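Local coordinates for protein FAM179B (Mus musculus, PDB 5DN7) that binds microtubules and promotes their polymerization through its TOG domains, takes part in ciliogenesis and is required for regulation of cilium length, at residues P181-V192 against V220-E229; A240-L250 against V259-S267. All coordinates share one frame; numbering follows the deposited sequence.

Interaction 1 (P181-V192 against V220-E229); sequences PKLSFDLAPALV and VLFKAVDTVE
The ring of Phe185 lies against the backbone of the 220-226 helix. Ala224 CA sits over one face, near the rim, 4.2 Å from the ring centroid and 18° off its normal, a CH-pi contact. Phe185 CG is anti to its own carbonyl carbon (chi1 -85°), which swings the ring across to the facing helix. There Phe185 CE2 meets Thr227 CG2 at 3.5 Å, and the two side chains cross at about a right angle.

The other apolar contacts run along both helices. Pro181 CB touches Val220 CG2. Ser184 CB packs on Leu221 CD2 at 3.6 Å. Ala188 CB meets Val228 CG1 and also lies against the carbonyl oxygen of Ala224. Val228 also reaches Val192. Leu191 CD1 meets Val225 CG2 at 4.0 Å.

No direct hydrogen bond crosses the contact. One water does the bridging: it donates to Phe185 O at 2.8 Å and to Thr227 OG1 at 3.0 Å. Thr227 OG1 in turn donates to Ala224 O, in the carbonyl plane and on a lone pair. Ser184 OG turns back to its own helix and donates to Pro181 O at 2.9 Å, so its polar end is satisfied although buried. An alanine here would lack OG, and would probably leave Pro181 O with Phe185 N as its main donor.

The axes of helix segments 181-187 and 220-226 approach to 8.8 Å and cross at -29°. Small residues at Ser184, Ala188 and Ala224 suit this close approach. Such packing of helices next but one in the chain, with helix 196-213 between them in sequence, is characteristic of the HEAT-repeat solenoid of a TOG domain, here TOG 2.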
loop_
_atom_site.group_PDB
_atom_site.type_symbol
_atom_site.label_atom_id
_atom_site.label_comp_id
_atom_site.label_asym_id
_atom_site.label_seq_id
_atom_site.Cartn_x
_atom_site.Cartn_y
_atom_site.Cartn_z
ATOM N N PRO A 181 -19.246 2.806 3.941
ATOM C CA PRO A 181 -19.842 1.506 4.301
ATOM C C PRO A 181 -19.087 0.324 3.702
ATOM O O PRO A 181 -18.763 -0.647 4.394
ATOM C CB PRO A 181 -21.260 1.586 3.708
ATOM C CG PRO A 181 -21.589 3.039 3.753
ATOM C CD PRO A 181 -20.279 3.772 3.496
ATOM N N LYS A 182 -18.797 0.425 2.413
ATOM C CA LYS A 182 -18.106 -0.645 1.726
ATOM C C LYS A 182 -16.781 -0.882 2.420
ATOM O O LYS A 182 -16.437 -2.011 2.758
ATOM C CB LYS A 182 -17.898 -0.305 0.248
ATOM C CG LYS A 182 -17.267 -1.439 -0.559
ATOM C CD LYS A 182 -17.252 -1.129 -2.064
ATOM C CE LYS A 182 -16.206 -0.059 -2.407
ATOM N NZ LYS A 182 -16.153 0.246 -3.880
ATOM N N LEU A 183 -16.076 0.217 2.668
ATOM C CA LEU A 183 -14.770 0.193 3.290
ATOM C C LEU A 183 -14.840 -0.515 4.642
ATOM O O LEU A 183 -14.066 -1.433 4.905
ATOM C CB LEU A 183 -14.237 1.622 3.430
ATOM C CG LEU A 183 -12.734 1.833 3.520
ATOM C CD1 LEU A 183 -11.997 1.023 2.466
ATOM C CD2 LEU A 183 -12.431 3.325 3.351
ATOM N N SER A 184 -15.787 -0.129 5.487
ATOM C CA SER A 184 -15.850 -0.731 6.810
ATOM C C SER A 184 -16.225 -2.220 6.759
ATOM O O SER A 184 -15.786 -2.997 7.612
ATOM C CB SER A 184 -16.832 0.017 7.697
ATOM O OG SER A 184 -18.125 -0.002 7.144
ATOM N N PHE A 185 -17.027 -2.616 5.774
ATOM C CA PHE A 185 -17.343 -4.034 5.625
ATOM C C PHE A 185 -16.142 -4.813 5.139
ATOM O O PHE A 185 -15.951 -5.963 5.517
ATOM C CB PHE A 185 -18.521 -4.243 4.665
ATOM C CG PHE A 185 -19.864 -4.133 5.328
ATOM C CD1 PHE A 185 -20.274 -2.947 5.911
ATOM C CD2 PHE A 185 -20.719 -5.210 5.359
ATOM C CE1 PHE A 185 -21.503 -2.835 6.530
ATOM C CE2 PHE A 185 -21.962 -5.100 5.961
ATOM C CZ PHE A 185 -22.343 -3.906 6.551
ATOM N N ASP A 186 -15.343 -4.192 4.282
ATOM C CA ASP A 186 -14.128 -4.818 3.782
ATOM C C ASP A 186 -13.064 -4.913 4.882
ATOM O O ASP A 186 -12.213 -5.801 4.854
ATOM C CB ASP A 186 -13.553 -4.046 2.582
ATOM C CG ASP A 186 -14.333 -4.282 1.286
ATOM O OD1 ASP A 186 -15.121 -5.256 1.201
ATOM O OD2 ASP A 186 -14.129 -3.497 0.326
ATOM N N LEU A 187 -13.111 -4.001 5.851
ATOM C CA LEU A 187 -12.063 -3.940 6.881
ATOM C C LEU A 187 -12.442 -4.714 8.133
ATOM O O LEU A 187 -11.583 -5.113 8.897
ATOM C CB LEU A 187 -11.757 -2.490 7.258
ATOM C CG LEU A 187 -10.806 -1.709 6.347
ATOM C CD1 LEU A 187 -10.744 -0.274 6.824
ATOM C CD2 LEU A 187 -9.401 -2.326 6.363
ATOM N N ALA A 188 -13.735 -4.919 8.342
ATOM C CA ALA A 188 -14.219 -5.608 9.536
ATOM C C ALA A 188 -13.579 -6.996 9.797
ATOM O O ALA A 188 -13.422 -7.362 10.957
ATOM C CB ALA A 188 -15.743 -5.742 9.467
ATOM N N PRO A 189 -13.199 -7.759 8.747
ATOM C CA PRO A 189 -12.559 -9.041 9.080
ATOM C C PRO A 189 -11.223 -8.894 9.807
ATOM O O PRO A 189 -10.796 -9.805 10.517
ATOM C CB PRO A 189 -12.347 -9.693 7.713
ATOM C CG PRO A 189 -13.405 -9.097 6.858
ATOM C CD PRO A 189 -13.550 -7.694 7.316
ATOM N N ALA A 190 -10.564 -7.756 9.639
ATOM C CA ALA A 190 -9.293 -7.554 10.313
ATOM C C ALA A 190 -9.510 -7.375 11.823
ATOM O O ALA A 190 -8.602 -7.596 12.631
ATOM C CB ALA A 190 -8.575 -6.358 9.718
ATOM N N LEU A 191 -10.725 -6.988 12.200
ATOM C CA LEU A 191 -11.084 -6.843 13.608
ATOM C C LEU A 191 -11.030 -8.187 14.332
ATOM O O LEU A 191 -10.845 -8.223 15.540
ATOM C CB LEU A 191 -12.479 -6.238 13.759
ATOM C CG LEU A 191 -12.671 -4.751 13.402
ATOM C CD1 LEU A 191 -14.111 -4.357 13.480
ATOM C CD2 LEU A 191 -11.866 -3.912 14.354
ATOM N N VAL A 192 -11.195 -9.289 13.602
ATOM C CA VAL A 192 -11.154 -10.606 14.226
ATOM C C VAL A 192 -9.975 -11.444 13.742
ATOM O O VAL A 192 -10.020 -12.664 13.803
ATOM C CB VAL A 192 -12.450 -11.420 13.963
ATOM C CG1 VAL A 192 -13.599 -10.854 14.735
ATOM C CG2 VAL A 192 -12.785 -11.453 12.469
ATOM N N VAL A 220 -23.575 2.027 10.915
ATOM C CA VAL A 220 -23.087 1.190 9.842
ATOM C C VAL A 220 -21.822 0.465 10.281
ATOM O O VAL A 220 -21.570 -0.656 9.840
ATOM C CB VAL A 220 -22.827 2.017 8.554
ATOM C CG1 VAL A 220 -21.799 3.075 8.801
ATOM C CG2 VAL A 220 -22.372 1.119 7.433
ATOM N N LEU A 221 -21.056 1.091 11.181
ATOM C CA LEU A 221 -19.858 0.474 11.737
ATOM C C LEU A 221 -20.236 -0.675 12.638
ATOM O O LEU A 221 -19.561 -1.722 12.665
ATOM C CB LEU A 221 -19.017 1.480 12.530
ATOM C CG LEU A 221 -18.194 2.479 11.730
ATOM C CD1 LEU A 221 -17.390 3.345 12.667
ATOM C CD2 LEU A 221 -17.282 1.744 10.770
ATOM N N PHE A 222 -21.315 -0.483 13.392
ATOM C CA PHE A 222 -21.778 -1.593 14.228
ATOM C C PHE A 222 -22.395 -2.742 13.400
ATOM O O PHE A 222 -22.283 -3.919 13.772
ATOM C CB PHE A 222 -22.759 -1.079 15.273
ATOM C CG PHE A 222 -22.159 -0.046 16.194
ATOM C CD1 PHE A 222 -20.819 -0.111 16.544
ATOM C CD2 PHE A 222 -22.920 1.010 16.675
ATOM C CE1 PHE A 222 -20.254 0.840 17.386
ATOM C CE2 PHE A 222 -22.357 1.969 17.518
ATOM C CZ PHE A 222 -21.022 1.878 17.869
ATOM N N LYS A 223 -23.005 -2.436 12.275
ATOM C CA LYS A 223 -23.430 -3.463 11.376
ATOM C C LYS A 223 -22.231 -4.207 10.797
ATOM O O LYS A 223 -22.264 -5.396 10.690
ATOM C CB LYS A 223 -24.277 -2.891 10.257
ATOM C CG LYS A 223 -25.497 -2.149 10.769
ATOM C CD LYS A 223 -26.609 -2.038 9.756
ATOM C CE LYS A 223 -26.976 -0.607 9.470
ATOM N NZ LYS A 223 -26.995 -0.373 8.008
ATOM N N ALA A 224 -21.196 -3.476 10.419
ATOM C CA ALA A 224 -19.958 -4.089 9.960
ATOM C C ALA A 224 -19.402 -5.058 11.010
ATOM O O ALA A 224 -19.011 -6.172 10.673
ATOM C CB ALA A 224 -18.924 -3.027 9.623
ATOM N N VAL A 225 -19.368 -4.630 12.272
ATOM C CA VAL A 225 -18.914 -5.508 13.343
ATOM C C VAL A 225 -19.845 -6.728 13.439
ATOM O O VAL A 225 -19.401 -7.842 13.734
ATOM C CB VAL A 225 -18.862 -4.780 14.711
ATOM C CG1 VAL A 225 -18.530 -5.761 15.853
ATOM C CG2 VAL A 225 -17.867 -3.592 14.686
ATOM N N ASP A 226 -21.132 -6.528 13.170
ATOM C CA ASP A 226 -22.061 -7.649 13.250
ATOM C C ASP A 226 -21.731 -8.711 12.215
ATOM O O ASP A 226 -21.892 -9.888 12.487
ATOM C CB ASP A 226 -23.506 -7.197 13.067
ATOM C CG ASP A 226 -24.101 -6.653 14.339
ATOM O OD1 ASP A 226 -23.603 -7.018 15.426
ATOM O OD2 ASP A 226 -25.065 -5.862 14.250
ATOM N N THR A 227 -21.276 -8.301 11.029
ATOM C CA THR A 227 -20.918 -9.294 10.010
ATOM C C THR A 227 -19.713 -10.198 10.365
ATOM O O THR A 227 -19.450 -11.190 9.668
ATOM C CB THR A 227 -20.620 -8.626 8.646
ATOM O OG1 THR A 227 -19.353 -7.966 8.681
ATOM C CG2 THR A 227 -21.704 -7.637 8.294
ATOM N N VAL A 228 -18.976 -9.889 11.429
ATOM C CA VAL A 228 -17.823 -10.724 11.736
ATOM C C VAL A 228 -17.822 -11.274 13.156
ATOM O O VAL A 228 -16.913 -12.007 13.505
ATOM C CB VAL A 228 -16.480 -9.980 11.520
ATOM C CG1 VAL A 228 -16.362 -9.473 10.087
ATOM C CG2 VAL A 228 -16.314 -8.868 12.526
ATOM N N GLU A 229 -18.810 -10.933 13.980
ATOM C CA GLU A 229 -18.860 -11.532 15.313
ATOM C C GLU A 229 -20.250 -11.981 15.790
ATOM O O GLU A 229 -20.500 -13.181 15.897
ATOM C CB GLU A 229 -18.262 -10.581 16.349
ATOM C CG GLU A 229 -18.304 -11.157 17.772
ATOM C CD GLU A 229 -16.980 -11.048 18.516
ATOM O OE1 GLU A 229 -16.089 -11.901 18.280
ATOM O OE2 GLU A 229 -16.834 -10.115 19.343
HETATM O O HOH W 1 -17.889 -7.831 6.117
#

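Interaction 2 (A240-L250 against V259-S267); sequences AVQARLARKTL and VEYAILMPS
Ala262 CB points into the turn that follows the 240-246 helix. It lies 3.4 Å from Thr249 OG1 and 3.4 Å from Leu250 O. It also approaches Arg244 NH2, while the backbone N of Ala262 is hydrogen-bonded to Glu204.

Ile263 comes next and splits its branches between two arginines. Its CG2 sits over one face of the Arg244 guanidinium, 3.6 Å from Arg244 NE. Its CD1 lies over a face of the Arg247 guanidinium, 3.5 Å from Arg247 NH1. Ile263 CG1 is anti to the backbone N (chi1 -176°), which sends CD1 to Arg247 while CG2, between N and the carbonyl carbon, lies over Arg244.

Met265 bends at chi2 and chi3. Its CE thereby reaches Ala243 CB at 3.6 Å, and its CG meets Arg244 CD at 4.0 Å. Ser267 closes the row loosely, near Ala240 CB.

Arg244 is also held within its own segment. Its NH2 donates to Thr249 O at 2.6 Å, with an N-H...O angle of 155° and the acceptor close to the guanidinium plane. NH1 adds weak bonds to Arg247 O and Thr249 O. Its NE forms a salt bridge with Glu204 of helix 196-213.

No hydrogen bond joins the two segments. The face of Arg244 takes a methyl and its edge serves backbone carbonyls. Its buried charge is probably compensated at least partly by the salt bridge to Glu204.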
loop_
_atom_site.group_PDB
_atom_site.type_symbol
_atom_site.label_atom_id
_atom_site.label_comp_id
_atom_site.label_asym_id
_atom_site.label_seq_id
_atom_site.Cartn_x
_atom_site.Cartn_y
_atom_site.Cartn_z
ATOM N N ALA A 240 -14.433 -3.951 22.309
ATOM C CA ALA A 240 -13.207 -3.289 21.901
ATOM C C ALA A 240 -13.477 -2.126 20.930
ATOM O O ALA A 240 -12.887 -1.068 21.062
ATOM C CB ALA A 240 -12.252 -4.293 21.278
ATOM N N VAL A 241 -14.368 -2.314 19.963
ATOM C CA VAL A 241 -14.686 -1.238 19.025
ATOM C C VAL A 241 -15.274 -0.051 19.767
ATOM O O VAL A 241 -14.879 1.083 19.540
ATOM C CB VAL A 241 -15.668 -1.689 17.911
ATOM C CG1 VAL A 241 -16.302 -0.491 17.245
ATOM C CG2 VAL A 241 -14.944 -2.548 16.869
ATOM N N GLN A 242 -16.215 -0.295 20.648
ATOM C CA GLN A 242 -16.831 0.764 21.412
ATOM C C GLN A 242 -15.838 1.458 22.332
ATOM O O GLN A 242 -15.824 2.637 22.420
ATOM C CB GLN A 242 -18.050 0.268 22.163
ATOM C CG GLN A 242 -19.186 -0.110 21.238
ATOM C CD GLN A 242 -20.442 -0.470 21.950
ATOM O OE1 GLN A 242 -20.513 -1.459 22.657
ATOM N NE2 GLN A 242 -21.444 0.334 21.766
ATOM N N ALA A 243 -14.985 0.675 22.963
ATOM C CA ALA A 243 -13.944 1.226 23.823
ATOM C C ALA A 243 -13.054 2.150 23.007
ATOM O O ALA A 243 -12.815 3.275 23.407
ATOM C CB ALA A 243 -13.142 0.126 24.457
ATOM N N ARG A 244 -12.593 1.684 21.847
ATOM C CA ARG A 244 -11.765 2.513 20.973
ATOM C C ARG A 244 -12.474 3.795 20.516
ATOM O O ARG A 244 -11.885 4.870 20.532
ATOM C CB ARG A 244 -11.308 1.725 19.743
ATOM C CG ARG A 244 -10.415 2.538 18.789
ATOM C CD ARG A 244 -9.175 3.078 19.531
ATOM N NE ARG A 244 -8.334 3.945 18.706
ATOM C CZ ARG A 244 -8.483 5.257 18.620
ATOM N NH1 ARG A 244 -9.462 5.846 19.290
ATOM N NH2 ARG A 244 -7.669 5.975 17.852
ATOM N N LEU A 245 -13.729 3.675 20.098
ATOM C CA LEU A 245 -14.497 4.823 19.591
ATOM C C LEU A 245 -14.765 5.837 20.684
ATOM O O LEU A 245 -14.860 7.024 20.409
ATOM C CB LEU A 245 -15.831 4.374 18.991
ATOM C CG LEU A 245 -15.931 4.120 17.491
ATOM C CD1 LEU A 245 -14.659 3.510 16.925
ATOM C CD2 LEU A 245 -17.115 3.218 17.250
ATOM N N ALA A 246 -14.911 5.366 21.920
ATOM C CA ALA A 246 -15.119 6.274 23.042
ATOM C C ALA A 246 -13.893 7.171 23.258
ATOM O O ALA A 246 -14.022 8.313 23.693
ATOM C CB ALA A 246 -15.441 5.493 24.308
ATOM N N ARG A 247 -12.704 6.647 22.953
ATOM C CA ARG A 247 -11.478 7.454 22.989
ATOM C C ARG A 247 -11.435 8.368 21.779
ATOM O O ARG A 247 -11.079 7.940 20.680
ATOM C CB ARG A 247 -10.233 6.575 23.006
ATOM C CG ARG A 247 -10.152 5.651 24.186
ATOM C CD ARG A 247 -10.353 6.409 25.482
ATOM N NE ARG A 247 -9.757 5.688 26.602
ATOM C CZ ARG A 247 -8.625 6.044 27.207
ATOM N NH1 ARG A 247 -7.959 7.126 26.816
ATOM N NH2 ARG A 247 -8.164 5.319 28.215
ATOM N N LYS A 248 -11.785 9.629 21.971
ATOM C CA LYS A 248 -11.873 10.522 20.834
ATOM C C LYS A 248 -10.486 11.018 20.418
ATOM O O LYS A 248 -10.234 12.214 20.388
ATOM C CB LYS A 248 -12.799 11.709 21.153
ATOM C CG LYS A 248 -14.241 11.324 21.519
ATOM C CD LYS A 248 -14.851 10.331 20.512
ATOM C CE LYS A 248 -15.004 10.905 19.092
ATOM N NZ LYS A 248 -16.439 11.146 18.722
ATOM N N THR A 249 -9.584 10.101 20.102
ATOM C CA THR A 249 -8.268 10.490 19.614
ATOM C C THR A 249 -7.966 9.656 18.380
ATOM O O THR A 249 -8.342 8.497 18.292
ATOM C CB THR A 249 -7.158 10.313 20.696
ATOM O OG1 THR A 249 -5.870 10.609 20.128
ATOM C CG2 THR A 249 -7.163 8.896 21.271
ATOM N N LEU A 250 -7.310 10.258 17.409
ATOM C CA LEU A 250 -7.147 9.611 16.121
ATOM C C LEU A 250 -5.675 9.385 15.835
ATOM O O LEU A 250 -4.841 10.113 16.358
ATOM C CB LEU A 250 -7.775 10.471 15.022
ATOM C CG LEU A 250 -9.293 10.626 15.077
ATOM C CD1 LEU A 250 -9.700 11.782 14.199
ATOM C CD2 LEU A 250 -9.976 9.322 14.635
ATOM N N VAL A 259 1.822 5.733 9.537
ATOM C CA VAL A 259 0.774 5.926 10.519
ATOM C C VAL A 259 1.331 5.799 11.939
ATOM O O VAL A 259 1.963 4.805 12.288
ATOM C CB VAL A 259 -0.378 4.913 10.338
ATOM C CG1 VAL A 259 -1.422 5.067 11.441
ATOM C CG2 VAL A 259 -1.028 5.064 8.956
ATOM N N GLU A 260 1.071 6.807 12.755
ATOM C CA GLU A 260 1.305 6.720 14.184
ATOM C C GLU A 260 -0.026 6.527 14.881
ATOM O O GLU A 260 -0.966 7.269 14.617
ATOM C CB GLU A 260 1.995 7.975 14.713
ATOM C CG GLU A 260 3.380 8.204 14.154
ATOM C CD GLU A 260 3.992 9.507 14.655
ATOM O OE1 GLU A 260 3.224 10.435 15.022
ATOM O OE2 GLU A 260 5.243 9.601 14.708
ATOM N N TYR A 261 -0.102 5.555 15.783
ATOM C CA TYR A 261 -1.361 5.221 16.430
ATOM C C TYR A 261 -1.648 6.155 17.586
ATOM O O TYR A 261 -0.736 6.677 18.222
ATOM C CB TYR A 261 -1.353 3.765 16.933
ATOM C CG TYR A 261 -1.406 2.708 15.850
ATOM C CD1 TYR A 261 -1.103 3.004 14.522
ATOM C CD2 TYR A 261 -1.799 1.413 16.154
ATOM C CE1 TYR A 261 -1.158 2.030 13.541
ATOM C CE2 TYR A 261 -1.849 0.433 15.188
ATOM C CZ TYR A 261 -1.527 0.747 13.884
ATOM O OH TYR A 261 -1.601 -0.246 12.933
ATOM N N ALA A 262 -2.926 6.338 17.882
ATOM C CA ALA A 262 -3.325 7.241 18.951
ATOM C C ALA A 262 -3.201 6.582 20.309
ATOM O O ALA A 262 -2.889 7.231 21.307
ATOM C CB ALA A 262 -4.752 7.731 18.733
ATOM N N ILE A 263 -3.434 5.285 20.361
ATOM C CA ILE A 263 -3.563 4.652 21.657
ATOM C C ILE A 263 -3.427 3.139 21.521
ATOM O O ILE A 263 -3.842 2.569 20.513
ATOM C CB ILE A 263 -4.929 5.043 22.307
ATOM C CG1 ILE A 263 -5.067 4.477 23.726
ATOM C CG2 ILE A 263 -6.100 4.607 21.417
ATOM C CD1 ILE A 263 -6.179 5.138 24.531
ATOM N N LEU A 264 -2.796 2.508 22.512
ATOM C CA LEU A 264 -2.807 1.049 22.624
ATOM C C LEU A 264 -3.921 0.671 23.609
ATOM O O LEU A 264 -3.923 1.061 24.790
ATOM C CB LEU A 264 -1.441 0.478 23.066
ATOM C CG LEU A 264 -1.015 0.533 24.536
ATOM C CD1 LEU A 264 0.257 -0.262 24.801
ATOM C CD2 LEU A 264 -0.853 1.970 24.998
ATOM N N MET A 265 -4.952 0.045 23.050
ATOM C CA MET A 265 -6.101 -0.386 23.821
ATOM C C MET A 265 -5.626 -1.529 24.684
ATOM O O MET A 265 -4.815 -2.342 24.243
ATOM C CB MET A 265 -7.229 -0.849 22.899
ATOM C CG MET A 265 -7.956 0.283 22.191
ATOM S SD MET A 265 -8.298 1.679 23.280
ATOM C CE MET A 265 -9.712 1.061 24.190
ATOM N N PRO A 266 -6.117 -1.622 25.902
ATOM C CA PRO A 266 -5.634 -2.666 26.784
ATOM C C PRO A 266 -5.886 -4.016 26.143
ATOM O O PRO A 266 -5.006 -4.859 26.219
ATOM C CB PRO A 266 -6.466 -2.464 28.035
ATOM C CG PRO A 266 -6.888 -1.053 28.002
ATOM C CD PRO A 266 -6.548 -0.457 26.663
ATOM N N SER A 267 -7.013 -4.149 25.454
ATOM C CA SER A 267 -7.360 -5.296 24.634
ATOM C C SER A 267 -6.316 -5.831 23.652
ATOM O O SER A 267 -5.283 -5.256 23.396
ATOM C CB SER A 267 -8.696 -5.025 23.896
ATOM O OG SER A 267 -9.816 -4.895 24.784
#

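Interaction 1 and interaction 2 follow in series at the C-terminal end of the TOG 2 solenoid, with centres about 16 Å apart. Helix 219-226 lies in interaction 1, and the next helix, 237-246, carries interaction 2. Val241 joins them: its CG2 is 3.8 Å from Val225 CG2 and 3.9 Å from Leu191 CD1. Phe222 adds a second bridge, with its CE1 3.9 Å from Leu245 CD2. Interaction 1 packs helix on helix, while interaction 2 lays the extended segment 259-267, the last modelled part of the chain, against the last helix. Helix 196-213 backs both, touching Leu221 in interaction 1 and supplying Glu204 in interaction 2. No ligand lies at either contact.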